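Local coordinates for protein 11R-lipoxygenase (Gersemia fruticosa, PDB 3VF1) that probably adds molecular oxygen to polyunsaturated fatty acids with a non-heme iron, as a calcium-dependent lipoxygenase with an N-terminal PLAT domain, at residues A[40-45]-A[102-107]; A[307-312]-A[377-382]; A[348-353]-A[359-364]. All coordinates share one frame; numbering follows the deposited sequence.

Contact 1 (A[40-45]-A[102-107]); sequences VSIKLT and AKVIIE
Leu44 and Ile106 meet tip to tip in the core of the PLAT domain, a C2-like beta sandwich whose two four-stranded sheets supply one strand each: 40-45 from one, 103-107 from the other. The strand axes are 11.2 Å apart and run at 58° to each other, so the sheets are joined here by side chains and not by backbone bonds. Packing is closest at the Leu44-Ile106 end. Ile106 carries CG1 opposite its carbonyl carbon (chi1 -55°), and the extended outer torsion carries CD1 across the gap, while Ile106 CG2 lies 4.1 Å from Leu44 CD1. Towards the other end the fit is looser: Ile42 CD1 lies 4.3 Å from Val104 CG1, and Ile24 of strand 20-28 touches both residues. Branched aliphatic residues suit these inward positions, since they fill the interior without bringing in polar atoms that would need partners. Most of the outward positions differ in kind: Ser41, Lys43, Lys103 and Glu107 are partly exposed and polar, although Ile105 packs on Ile120 of strand 116-124. Ile83 and Ile86 of strand 83-90 also pack on Ile106, and Ile106 CD1 serves both neighbours across the sandwich, 4.1 Å from Ile42 CD1 and 3.4 Å from Leu44 CD2.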
loop_
_atom_site.group_PDB
_atom_site.type_symbol
_atom_site.label_atom_id
_atom_site.label_comp_id
_atom_site.label_asym_id
_atom_site.label_seq_id
_atom_site.Cartn_x
_atom_site.Cartn_y
_atom_site.Cartn_z
ATOM N N VAL A 40 -12.088 -6.748 -33.788
ATOM C CA VAL A 40 -11.011 -7.714 -33.611
ATOM C C VAL A 40 -11.403 -9.048 -34.228
ATOM O O VAL A 40 -12.530 -9.220 -34.690
ATOM C CB VAL A 40 -10.689 -7.938 -32.121
ATOM C CG1 VAL A 40 -10.243 -6.636 -31.471
ATOM C CG2 VAL A 40 -11.894 -8.518 -31.399
ATOM N N SER A 41 -10.465 -9.988 -34.236
ATOM C CA SER A 41 -10.741 -11.336 -34.708
ATOM C C SER A 41 -10.523 -12.328 -33.570
ATOM O O SER A 41 -9.645 -12.131 -32.733
ATOM C CB SER A 41 -9.846 -11.682 -35.899
ATOM O OG SER A 41 -8.476 -11.599 -35.551
ATOM N N ILE A 42 -11.325 -13.388 -33.541
ATOM C CA ILE A 42 -11.254 -14.365 -32.460
ATOM C C ILE A 42 -11.092 -15.795 -32.974
ATOM O O ILE A 42 -11.971 -16.325 -33.653
ATOM C CB ILE A 42 -12.502 -14.287 -31.552
ATOM C CG1 ILE A 42 -12.450 -15.384 -30.488
ATOM C CG2 ILE A 42 -13.779 -14.397 -32.378
ATOM C CD1 ILE A 42 -13.502 -15.241 -29.413
ATOM N N LYS A 43 -9.959 -16.412 -32.651
ATOM C CA LYS A 43 -9.706 -17.802 -33.021
ATOM C C LYS A 43 -9.846 -18.713 -31.808
ATOM O O LYS A 43 -9.085 -18.604 -30.847
ATOM C CB LYS A 43 -8.307 -17.961 -33.620
ATOM C CG LYS A 43 -7.941 -19.406 -33.940
ATOM C CD LYS A 43 -6.611 -19.517 -34.675
ATOM C CE LYS A 43 -5.443 -19.109 -33.795
ATOM N NZ LYS A 43 -4.135 -19.391 -34.450
ATOM N N LEU A 44 -10.819 -19.615 -31.859
ATOM C CA LEU A 44 -11.046 -20.552 -30.767
ATOM C C LEU A 44 -10.064 -21.714 -30.862
ATOM O O LEU A 44 -9.567 -22.030 -31.943
ATOM C CB LEU A 44 -12.479 -21.082 -30.809
ATOM C CG LEU A 44 -13.564 -20.034 -31.070
ATOM C CD1 LEU A 44 -14.946 -20.616 -30.812
ATOM C CD2 LEU A 44 -13.334 -18.793 -30.223
ATOM N N THR A 45 -9.784 -22.343 -29.726
ATOM C CA THR A 45 -8.900 -23.504 -29.688
ATOM C C THR A 45 -9.434 -24.541 -28.711
ATOM O O THR A 45 -9.688 -24.240 -27.545
ATOM C CB THR A 45 -7.469 -23.118 -29.278
ATOM O OG1 THR A 45 -6.923 -22.203 -30.236
ATOM C CG2 THR A 45 -6.583 -24.353 -29.201
ATOM N N ALA A 102 -13.818 -7.104 -20.704
ATOM C CA ALA A 102 -13.998 -7.701 -19.388
ATOM C C ALA A 102 -13.856 -9.214 -19.488
ATOM O O ALA A 102 -12.953 -9.802 -18.891
ATOM C CB ALA A 102 -15.359 -7.330 -18.820
ATOM N N LYS A 103 -14.751 -9.840 -20.247
ATOM C CA LYS A 103 -14.689 -11.279 -20.472
ATOM C C LYS A 103 -15.455 -11.678 -21.728
ATOM O O LYS A 103 -16.264 -10.911 -22.246
ATOM C CB LYS A 103 -15.245 -12.035 -19.264
ATOM C CG LYS A 103 -16.698 -11.728 -18.948
ATOM C CD LYS A 103 -17.119 -12.365 -17.632
ATOM C CE LYS A 103 -18.545 -11.993 -17.258
ATOM N NZ LYS A 103 -18.932 -12.545 -15.931
ATOM N N VAL A 104 -15.184 -12.887 -22.209
ATOM C CA VAL A 104 -15.861 -13.421 -23.384
ATOM C C VAL A 104 -16.604 -14.701 -23.015
ATOM O O VAL A 104 -16.086 -15.543 -22.285
ATOM C CB VAL A 104 -14.865 -13.724 -24.518
ATOM C CG1 VAL A 104 -15.590 -14.304 -25.724
ATOM C CG2 VAL A 104 -14.101 -12.465 -24.904
ATOM N N ILE A 105 -17.823 -14.836 -23.523
ATOM C CA ILE A 105 -18.642 -16.012 -23.263
ATOM C C ILE A 105 -19.017 -16.684 -24.576
ATOM O O ILE A 105 -19.700 -16.093 -25.412
ATOM C CB ILE A 105 -19.934 -15.641 -22.519
ATOM C CG1 ILE A 105 -19.605 -14.877 -21.234
ATOM C CG2 ILE A 105 -20.748 -16.892 -22.215
ATOM C CD1 ILE A 105 -20.819 -14.309 -20.534
ATOM N N ILE A 106 -18.572 -17.923 -24.754
ATOM C CA ILE A 106 -18.841 -18.660 -25.983
ATOM C C ILE A 106 -19.738 -19.858 -25.708
ATOM O O ILE A 106 -19.322 -20.821 -25.067
ATOM C CB ILE A 106 -17.538 -19.150 -26.634
ATOM C CG1 ILE A 106 -16.585 -17.973 -26.857
ATOM C CG2 ILE A 106 -17.837 -19.858 -27.947
ATOM C CD1 ILE A 106 -15.238 -18.370 -27.418
ATOM N N GLU A 107 -20.973 -19.793 -26.196
ATOM C CA GLU A 107 -21.911 -20.899 -26.044
ATOM C C GLU A 107 -21.925 -21.770 -27.296
ATOM O O GLU A 107 -21.991 -21.265 -28.416
ATOM C CB GLU A 107 -23.319 -20.379 -25.750
ATOM C CG GLU A 107 -24.358 -21.483 -25.610
ATOM C CD GLU A 107 -25.688 -20.975 -25.088
ATOM O OE1 GLU A 107 -25.833 -19.745 -24.919
ATOM O OE2 GLU A 107 -26.587 -21.806 -24.842
#

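Contact 2 (A[307-312]-A[377-382]); sequences FITDYK and LWLRCA
The ring of Tyr311 has the methyl group of Ala382 over one face, CB lying 4.2 Å above its plane and displaced toward the rim. Leu379 approaches the same ring obliquely, its side chain running at about a right angle to that of the tyrosine. Leu379 CD1 does the touching, 3.9 Å from Tyr311 CE1. Leu379 and Ala382 are three residues apart, so they stand on neighbouring turns of helix 369-410 and present one apolar surface to the aromatic ring. Alanine suits its position because a single methyl lets the flat ring settle close to the helix, with 7.1 Å between the CA atoms of Tyr311 and Ala382. Leucine suits the other, where a longer arm is needed: with CG anti to the backbone N (chi1 -178°), Leu379 brings its end closer to the strand than the direction of its first bond would suggest. Leu379 CD1 also lies 4.0 Å from Thr309 OG1. Phe261 of helix 254-263 touches both Thr309 and Tyr311, adding a second helix to this buried cluster. The phenol end of Tyr311 has a polar partner, since OH is hydrogen-bonded to Asp383 OD1 just beyond Ala382; tyrosine thus offers carbon to the helix surface and still satisfies its hydroxyl. This is a beta sheet packed against a helix in the lipoxygenase domain, with the end of strand 306-310 and the residue after it resting on the long helix 369-410, which farther along carries the iron ligands His392 and His397.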
loop_
_atom_site.group_PDB
_atom_site.type_symbol
_atom_site.label_atom_id
_atom_site.label_comp_id
_atom_site.label_asym_id
_atom_site.label_seq_id
_atom_site.Cartn_x
_atom_site.Cartn_y
_atom_site.Cartn_z
ATOM N N PHE A 307 6.659 2.046 27.953
ATOM C CA PHE A 307 6.913 1.849 26.533
ATOM C C PHE A 307 7.769 2.987 25.996
ATOM O O PHE A 307 7.843 4.052 26.605
ATOM C CB PHE A 307 5.591 1.761 25.771
ATOM C CG PHE A 307 4.719 0.622 26.214
ATOM C CD1 PHE A 307 4.040 0.683 27.419
ATOM C CD2 PHE A 307 4.584 -0.513 25.431
ATOM C CE1 PHE A 307 3.242 -0.366 27.834
ATOM C CE2 PHE A 307 3.786 -1.562 25.841
ATOM C CZ PHE A 307 3.115 -1.488 27.044
ATOM N N ILE A 308 8.415 2.759 24.857
ATOM C CA ILE A 308 9.382 3.713 24.329
ATOM C C ILE A 308 9.326 3.820 22.809
ATOM O O ILE A 308 9.049 2.844 22.117
ATOM C CB ILE A 308 10.812 3.313 24.741
ATOM C CG1 ILE A 308 11.824 4.368 24.287
ATOM C CG2 ILE A 308 11.167 1.952 24.163
ATOM C CD1 ILE A 308 13.224 4.141 24.827
ATOM N N THR A 309 9.590 5.020 22.299
ATOM C CA THR A 309 9.722 5.247 20.864
ATOM C C THR A 309 11.100 5.829 20.567
ATOM O O THR A 309 11.342 7.015 20.795
ATOM C CB THR A 309 8.647 6.219 20.333
ATOM O OG1 THR A 309 8.743 7.471 21.021
ATOM C CG2 THR A 309 7.251 5.644 20.527
ATOM N N ASP A 310 11.998 4.989 20.060
ATOM C CA ASP A 310 13.375 5.394 19.800
ATOM C C ASP A 310 13.599 5.626 18.310
ATOM O O ASP A 310 13.464 4.706 17.505
ATOM C CB ASP A 310 14.336 4.315 20.307
ATOM C CG ASP A 310 15.795 4.709 20.153
ATOM O OD1 ASP A 310 16.086 5.653 19.389
ATOM O OD2 ASP A 310 16.655 4.067 20.794
ATOM N N TYR A 311 13.954 6.857 17.951
ATOM C CA TYR A 311 14.174 7.217 16.553
ATOM C C TYR A 311 15.659 7.345 16.227
ATOM O O TYR A 311 16.083 8.259 15.521
ATOM C CB TYR A 311 13.431 8.512 16.227
ATOM C CG TYR A 311 11.936 8.358 16.361
ATOM C CD1 TYR A 311 11.310 8.515 17.591
ATOM C CD2 TYR A 311 11.153 8.026 15.264
ATOM C CE1 TYR A 311 9.946 8.358 17.719
ATOM C CE2 TYR A 311 9.790 7.870 15.384
ATOM C CZ TYR A 311 9.191 8.035 16.613
ATOM O OH TYR A 311 7.832 7.876 16.733
ATOM N N LYS A 312 16.442 6.405 16.747
ATOM C CA LYS A 312 17.875 6.353 16.487
ATOM C C LYS A 312 18.187 6.358 14.994
ATOM O O LYS A 312 19.223 6.867 14.573
ATOM C CB LYS A 312 18.468 5.097 17.125
ATOM C CG LYS A 312 19.953 4.917 16.878
ATOM C CD LYS A 312 20.501 3.726 17.647
ATOM C CE LYS A 312 22.010 3.613 17.498
ATOM N NZ LYS A 312 22.572 2.522 18.343
ATOM N N LEU A 377 6.182 18.325 20.038
ATOM C CA LEU A 377 6.136 18.634 18.615
ATOM C C LEU A 377 7.345 18.062 17.887
ATOM O O LEU A 377 7.224 17.566 16.769
ATOM C CB LEU A 377 6.056 20.146 18.393
ATOM C CG LEU A 377 4.726 20.794 18.791
ATOM C CD1 LEU A 377 4.845 22.311 18.815
ATOM C CD2 LEU A 377 3.618 20.364 17.842
ATOM N N TRP A 378 8.508 18.124 18.528
ATOM C CA TRP A 378 9.739 17.623 17.922
ATOM C C TRP A 378 9.769 16.099 17.863
ATOM O O TRP A 378 10.394 15.520 16.976
ATOM C CB TRP A 378 10.961 18.149 18.677
ATOM C CG TRP A 378 11.346 19.548 18.283
ATOM C CD1 TRP A 378 10.983 20.709 18.904
ATOM C CD2 TRP A 378 12.168 19.928 17.172
ATOM N NE1 TRP A 378 11.529 21.785 18.250
ATOM C CE2 TRP A 378 12.260 21.334 17.184
ATOM C CE3 TRP A 378 12.834 19.216 16.171
ATOM C CZ2 TRP A 378 12.991 22.041 16.232
ATOM C CZ3 TRP A 378 13.560 19.921 15.227
ATOM C CH2 TRP A 378 13.634 21.317 15.266
ATOM N N LEU A 379 9.091 15.450 18.804
ATOM C CA LEU A 379 8.992 13.994 18.802
ATOM C C LEU A 379 8.103 13.529 17.650
ATOM O O LEU A 379 8.419 12.560 16.962
ATOM C CB LEU A 379 8.434 13.491 20.135
ATOM C CG LEU A 379 8.320 11.973 20.288
ATOM C CD1 LEU A 379 9.687 11.311 20.225
ATOM C CD2 LEU A 379 7.616 11.623 21.591
ATOM N N ARG A 380 6.992 14.227 17.444
ATOM C CA ARG A 380 6.071 13.904 16.360
ATOM C C ARG A 380 6.699 14.176 14.998
ATOM O O ARG A 380 6.464 13.442 14.040
ATOM C CB ARG A 380 4.780 14.712 16.503
ATOM C CG ARG A 380 3.954 14.342 17.719
ATOM C CD ARG A 380 3.379 12.942 17.587
ATOM N NE ARG A 380 2.439 12.837 16.473
ATOM C CZ ARG A 380 2.029 11.690 15.941
ATOM N NH1 ARG A 380 2.478 10.531 16.407
ATOM N NH2 ARG A 380 1.171 11.701 14.931
ATOM N N CYS A 381 7.495 15.235 14.912
ATOM C CA CYS A 381 8.149 15.585 13.660
ATOM C C CYS A 381 9.058 14.448 13.210
ATOM O O CYS A 381 9.075 14.084 12.035
ATOM C CB CYS A 381 8.950 16.878 13.809
ATOM S SG CYS A 381 9.535 17.558 12.231
ATOM N N ALA A 382 9.807 13.888 14.154
ATOM C CA ALA A 382 10.664 12.747 13.869
ATOM C C ALA A 382 9.825 11.578 13.361
ATOM O O ALA A 382 10.199 10.898 12.402
ATOM C CB ALA A 382 11.436 12.342 15.112
#

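Contact 3 (A[348-353]-A[359-364]); sequences AIQLYQ and NSIWTP
Asn359 and Tyr352 join at the loop end of a beta hairpin, formed by strand 344-350 and the short strand 361-362 at the margin of a five-stranded antiparallel sheet. From CB, the asparagine chain leaves with CG anti to the backbone N (chi1 -174°), bringing Asn359 CG to 3.6 Å from Tyr352 CB. The amide then divides its work. Asn359 OD1 accepts from Tyr352 N at 3.0 Å, the donor tilted well out of the carbonyl plane, and also lies at the edge of the tyrosine ring. Asn359 ND2 donates to Tyr352 O at 2.9 Å, approaching from above that carbonyl's plane, and bonds to Gln354 O as well. Asparagine suits the place because one short amide can both accept from and donate to the backbone where the regular strand pairing has ended. Tyr352 O is gripped a second time, by Gln350 NE2 at 2.8 Å, and this donor lies in the carbonyl plane. The extended glutamine chain passes the asparagine at about a right angle, the two amide planes 72° apart, while NE2 also bonds to Asn279 O. Farther along, Ile349 and Trp362 form a hydrogen-bonded antiparallel pair, with Ile349 N donating to Trp362 O. Beside them Ala348 CB packs on Ile361 CG2. Trp362 crosses Leu351 at a slant, Trp362 NE1 3.9 Å from Leu351 CG, and has Lys604 as a cation-pi partner. Ile349 O lies at the indole edge, 3.3 Å from Trp362 CD1, and accepts from Trp362 N at 2.8 Å with an N-H...O angle of 171°.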
loop_
_atom_site.group_PDB
_atom_site.type_symbol
_atom_site.label_atom_id
_atom_site.label_comp_id
_atom_site.label_asym_id
_atom_site.label_seq_id
_atom_site.Cartn_x
_atom_site.Cartn_y
_atom_site.Cartn_z
ATOM N N ALA A 348 8.291 11.494 29.303
ATOM C CA ALA A 348 9.659 11.986 29.175
ATOM C C ALA A 348 10.104 11.994 27.720
ATOM O O ALA A 348 9.705 11.134 26.939
ATOM C CB ALA A 348 10.604 11.137 30.011
ATOM N N ILE A 349 10.935 12.970 27.362
ATOM C CA ILE A 349 11.434 13.096 25.997
ATOM C C ILE A 349 12.863 13.628 25.973
ATOM O O ILE A 349 13.208 14.549 26.708
ATOM C CB ILE A 349 10.556 14.040 25.156
ATOM C CG1 ILE A 349 9.153 13.456 24.979
ATOM C CG2 ILE A 349 11.195 14.293 23.796
ATOM C CD1 ILE A 349 8.180 14.403 24.300
ATOM N N GLN A 350 13.689 13.038 25.117
ATOM C CA GLN A 350 15.047 13.515 24.889
ATOM C C GLN A 350 15.231 13.708 23.389
ATOM O O GLN A 350 15.058 12.770 22.619
ATOM C CB GLN A 350 16.060 12.509 25.435
ATOM C CG GLN A 350 17.506 12.965 25.364
ATOM C CD GLN A 350 18.462 11.950 25.962
ATOM O OE1 GLN A 350 18.552 11.808 27.182
ATOM N NE2 GLN A 350 19.179 11.232 25.105
ATOM N N LEU A 351 15.576 14.922 22.974
ATOM C CA LEU A 351 15.560 15.277 21.556
ATOM C C LEU A 351 16.674 14.608 20.748
ATOM O O LEU A 351 16.456 14.206 19.605
ATOM C CB LEU A 351 15.624 16.797 21.382
ATOM C CG LEU A 351 14.467 17.582 22.006
ATOM C CD1 LEU A 351 14.626 19.071 21.737
ATOM C CD2 LEU A 351 13.124 17.085 21.487
ATOM N N TYR A 352 17.859 14.486 21.335
ATOM C CA TYR A 352 18.983 13.853 20.647
ATOM C C TYR A 352 19.426 12.592 21.382
ATOM O O TYR A 352 19.206 12.457 22.584
ATOM C CB TYR A 352 20.158 14.825 20.514
ATOM C CG TYR A 352 19.893 16.008 19.604
ATOM C CD1 TYR A 352 20.029 15.895 18.224
ATOM C CD2 TYR A 352 19.525 17.243 20.125
ATOM C CE1 TYR A 352 19.797 16.979 17.388
ATOM C CE2 TYR A 352 19.292 18.330 19.299
ATOM C CZ TYR A 352 19.429 18.191 17.933
ATOM O OH TYR A 352 19.200 19.275 17.117
ATOM N N GLN A 353 20.061 11.680 20.654
ATOM C CA GLN A 353 20.435 10.377 21.196
ATOM C C GLN A 353 21.389 10.490 22.383
ATOM O O GLN A 353 21.180 9.858 23.419
ATOM C CB GLN A 353 21.075 9.513 20.104
ATOM C CG GLN A 353 20.086 8.941 19.101
ATOM C CD GLN A 353 19.223 7.845 19.694
ATOM O OE1 GLN A 353 19.734 6.842 20.192
ATOM N NE2 GLN A 353 17.909 8.033 19.647
ATOM N N ASN A 359 21.134 18.995 25.670
ATOM C CA ASN A 359 20.244 17.889 25.344
ATOM C C ASN A 359 19.720 17.230 26.611
ATOM O O ASN A 359 20.137 16.129 26.975
ATOM C CB ASN A 359 20.973 16.855 24.490
ATOM C CG ASN A 359 20.057 15.753 24.011
ATOM O OD1 ASN A 359 18.899 15.994 23.675
ATOM N ND2 ASN A 359 20.567 14.533 23.988
ATOM N N SER A 360 18.797 17.912 27.277
ATOM C CA SER A 360 18.269 17.460 28.554
ATOM C C SER A 360 17.038 16.589 28.366
ATOM O O SER A 360 16.540 16.428 27.251
ATOM C CB SER A 360 17.884 18.669 29.397
ATOM O OG SER A 360 16.843 19.391 28.759
ATOM N N ILE A 361 16.542 16.037 29.469
ATOM C CA ILE A 361 15.303 15.274 29.453
ATOM C C ILE A 361 14.126 16.181 29.800
ATOM O O ILE A 361 14.107 16.813 30.856
ATOM C CB ILE A 361 15.359 14.096 30.439
ATOM C CG1 ILE A 361 16.466 13.127 30.018
ATOM C CG2 ILE A 361 14.015 13.386 30.493
ATOM C CD1 ILE A 361 16.638 11.938 30.935
ATOM N N TRP A 362 13.150 16.238 28.898
ATOM C CA TRP A 362 11.969 17.070 29.084
ATOM C C TRP A 362 10.857 16.254 29.726
ATOM O O TRP A 362 10.720 15.063 29.466
ATOM C CB TRP A 362 11.499 17.634 27.744
ATOM C CG TRP A 362 12.577 18.348 26.996
ATOM C CD1 TRP A 362 13.525 17.787 26.190
ATOM C CD2 TRP A 362 12.825 19.759 26.982
ATOM N NE1 TRP A 362 14.346 18.761 25.675
ATOM C CE2 TRP A 362 13.936 19.980 26.145
ATOM C CE3 TRP A 362 12.213 20.856 27.595
ATOM C CZ2 TRP A 362 14.450 21.252 25.907
ATOM C CZ3 TRP A 362 12.725 22.117 27.356
ATOM C CH2 TRP A 362 13.832 22.306 26.520
ATOM N N THR A 363 10.062 16.908 30.563
ATOM C CA THR A 363 9.051 16.222 31.354
ATOM C C THR A 363 7.976 17.210 31.801
ATOM O O THR A 363 8.292 18.306 32.260
ATOM C CB THR A 363 9.705 15.562 32.586
ATOM O OG1 THR A 363 10.215 14.273 32.226
ATOM C CG2 THR A 363 8.728 15.401 33.703
ATOM N N PRO A 364 6.696 16.826 31.672
ATOM C CA PRO A 364 5.598 17.743 32.007
ATOM C C PRO A 364 5.537 18.065 33.498
ATOM O O PRO A 364 4.925 19.052 33.896
ATOM C CB PRO A 364 4.351 16.972 31.568
ATOM C CG PRO A 364 4.748 15.540 31.645
ATOM C CD PRO A 364 6.199 15.499 31.269
#

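Contacts 2 and 3 are neighbours in the lipoxygenase domain, their centres about 10 Å apart; contact 3 is nested in the chain loop that contact 2 closes. They share one sheet, with strands 306-310 and 344-350 both packed on helix 369-410. Asp310 OD1 probably accepts a hydrogen bond from Gln353 NE2 (3.0 Å), and Leu379 CD2 packs on Ile349 CD1 at 3.9 Å. Contact 1 stands apart in the PLAT domain, its centre about 58 Å from that of contact 2 and about 68 Å from that of contact 3. Its Ile42 side chain is about 10 Å from that of Asp58, a predicted calcium ligand, whereas contacts 2 and 3 lie away from the iron.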